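PDB 2EH6: acetylornithine aminotransferase from Aquifex aeolicus, which catalyses the pyridoxal-phosphate-dependent transfer of an amino group from N(2)-acetyl-L-ornithine to 2-oxoglutarate, yielding an N-acetylated glutamate semialdehyde and L-glutamate in arginine biosynthesis. Local coordinates for residues A[130-135]-A[148-153]. Numbering follows the deposited sequence.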
loop_
_atom_site.group_PDB
_atom_site.type_symbol
_atom_site.label_atom_id
_atom_site.label_comp_id
_atom_site.label_asym_id
_atom_site.label_seq_id
_atom_site.Cartn_x
_atom_site.Cartn_y
_atom_site.Cartn_z
ATOM N N ARG A 130 9.038 -4.768 0.287
ATOM C CA ARG A 130 9.983 -4.007 -0.521
ATOM C C ARG A 130 10.176 -2.542 -0.147
ATOM O O ARG A 130 11.110 -1.911 -0.648
ATOM C CB ARG A 130 9.565 -4.073 -1.987
ATOM C CG ARG A 130 9.463 -5.477 -2.557
ATOM C CD ARG A 130 10.810 -6.006 -3.027
ATOM N NE ARG A 130 10.630 -7.119 -3.953
ATOM C CZ ARG A 130 11.567 -7.570 -4.783
ATOM N NH1 ARG A 130 12.770 -7.003 -4.810
ATOM N NH2 ARG A 130 11.297 -8.580 -5.600
ATOM N N THR A 131 9.287 -1.978 0.671
ATOM C CA THR A 131 9.460 -0.586 1.082
ATOM C C THR A 131 10.628 -0.599 2.080
ATOM O O THR A 131 10.913 -1.634 2.675
ATOM C CB THR A 131 8.168 -0.002 1.707
ATOM O OG1 THR A 131 7.670 -0.880 2.723
ATOM C CG2 THR A 131 7.103 0.174 0.632
ATOM N N TYR A 132 11.298 0.536 2.267
ATOM C CA TYR A 132 12.486 0.573 3.118
ATOM C C TYR A 132 12.476 -0.095 4.486
ATOM O O TYR A 132 13.418 -0.815 4.819
ATOM C CB TYR A 132 12.998 2.009 3.232
ATOM C CG TYR A 132 13.952 2.353 2.112
ATOM C CD1 TYR A 132 15.290 1.959 2.167
ATOM C CD2 TYR A 132 13.508 3.022 0.968
ATOM C CE1 TYR A 132 16.166 2.221 1.104
ATOM C CE2 TYR A 132 14.372 3.289 -0.097
ATOM C CZ TYR A 132 15.698 2.884 -0.021
ATOM O OH TYR A 132 16.546 3.139 -1.071
ATOM N N GLY A 133 11.441 0.135 5.283
ATOM C CA GLY A 133 11.391 -0.494 6.593
ATOM C C GLY A 133 11.342 -2.005 6.469
ATOM O O GLY A 133 12.121 -2.726 7.097
ATOM N N SER A 134 10.430 -2.489 5.636
ATOM C CA SER A 134 10.274 -3.926 5.425
ATOM C C SER A 134 11.461 -4.512 4.687
ATOM O O SER A 134 11.824 -5.670 4.902
ATOM C CB SER A 134 9.000 -4.210 4.624
ATOM O OG SER A 134 7.868 -3.624 5.245
ATOM N N LEU A 135 12.057 -3.722 3.801
ATOM C CA LEU A 135 13.204 -4.190 3.040
ATOM C C LEU A 135 14.364 -4.427 3.991
ATOM O O LEU A 135 15.151 -5.351 3.805
ATOM C CB LEU A 135 13.601 -3.162 1.977
ATOM C CG LEU A 135 14.745 -3.592 1.048
ATOM C CD1 LEU A 135 14.354 -4.872 0.319
ATOM C CD2 LEU A 135 15.050 -2.485 0.047
ATOM N N GLU A 148 20.860 0.658 -0.679
ATOM C CA GLU A 148 21.473 1.067 0.586
ATOM C C GLU A 148 21.794 2.562 0.583
ATOM O O GLU A 148 21.948 3.173 -0.480
ATOM C CB GLU A 148 22.759 0.263 0.839
ATOM C CG GLU A 148 22.596 -1.247 0.679
ATOM C CD GLU A 148 22.878 -1.741 -0.739
ATOM O OE1 GLU A 148 22.755 -0.953 -1.702
ATOM O OE2 GLU A 148 23.213 -2.935 -0.890
ATOM N N PRO A 149 21.888 3.178 1.775
ATOM C CA PRO A 149 21.718 2.571 3.101
ATOM C C PRO A 149 20.260 2.314 3.473
ATOM O O PRO A 149 19.376 3.114 3.164
ATOM C CB PRO A 149 22.359 3.596 4.028
ATOM C CG PRO A 149 21.990 4.879 3.365
ATOM C CD PRO A 149 22.286 4.590 1.904
ATOM N N LEU A 150 20.027 1.200 4.153
ATOM C CA LEU A 150 18.690 0.827 4.597
ATOM C C LEU A 150 18.451 1.468 5.957
ATOM O O LEU A 150 19.259 2.281 6.413
ATOM C CB LEU A 150 18.598 -0.690 4.733
ATOM C CG LEU A 150 19.044 -1.484 3.503
ATOM C CD1 LEU A 150 18.983 -2.972 3.806
ATOM C CD2 LEU A 150 18.158 -1.133 2.311
ATOM N N VAL A 151 17.338 1.117 6.596
ATOM C CA VAL A 151 17.054 1.652 7.919
ATOM C C VAL A 151 18.062 0.968 8.835
ATOM O O VAL A 151 18.238 -0.245 8.778
ATOM C CB VAL A 151 15.629 1.307 8.392
ATOM C CG1 VAL A 151 15.408 1.848 9.796
ATOM C CG2 VAL A 151 14.604 1.902 7.433
ATOM N N PRO A 152 18.748 1.742 9.684
ATOM C CA PRO A 152 19.736 1.150 10.591
ATOM C C PRO A 152 19.099 0.297 11.678
ATOM O O PRO A 152 17.944 0.506 12.043
ATOM C CB PRO A 152 20.443 2.370 11.189
ATOM C CG PRO A 152 20.185 3.473 10.196
ATOM C CD PRO A 152 18.763 3.211 9.777
ATOM N N GLY A 153 19.856 -0.672 12.184
ATOM C CA GLY A 153 19.362 -1.488 13.272
ATOM C C GLY A 153 18.842 -2.875 12.997
ATOM O O GLY A 153 18.268 -3.483 13.894
#
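Leu150 meets Tyr132 and Leu135 through a single methyl, showing how residues 130-135 and 148-153 can join mainly through apolar groups while a polar link comes from the next residue of the helix. Its CD2 lies 4.1 Å from Tyr132 CE1, approaching the ring obliquely, and equally 4.1 Å from Leu135 CD2; the Leu150 side chain crosses both partners at about a right angle. Leu150 CG stands anti to its own carbonyl carbon (chi1 -52°) and Leu135 CG anti to its backbone N (chi1 -176°), which brings the Leu150 methyl roughly end-on against the flank of the Leu135 methyl. At the start of the helix, Val151 directs CG2 at the first turn, 4.1 Å from Gly133 CA and 4.0 Å from Tyr132 O, resting against backbone.

Ser136, one residue further along the same helix, has its OG hydrogen-bonded to Tyr132 O and to Val151 N, tying helix directly to loop. Tyr132 OH bonds to Phe147 O, anchoring the far end of the ring just before the cis peptide bond that precedes Pro149. Pro149 O, 3.9 Å from Tyr132 CE1, accepts a hydrogen bond from Arg107 of the second subunit, whose side chain also packs on Tyr132.

The contact is part of the dimer interface. Thr131 and Ser134 bond to Glu100 and to the cofactor-binding Thr96 on helix 95-112, whereas the loop continues beyond Gly153, itself backbone-bonded to Phe120, into strand 154-157, outermost within this chain in the central sheet, starting at strand 87-92, of the fold-type I aminotransferase large domain.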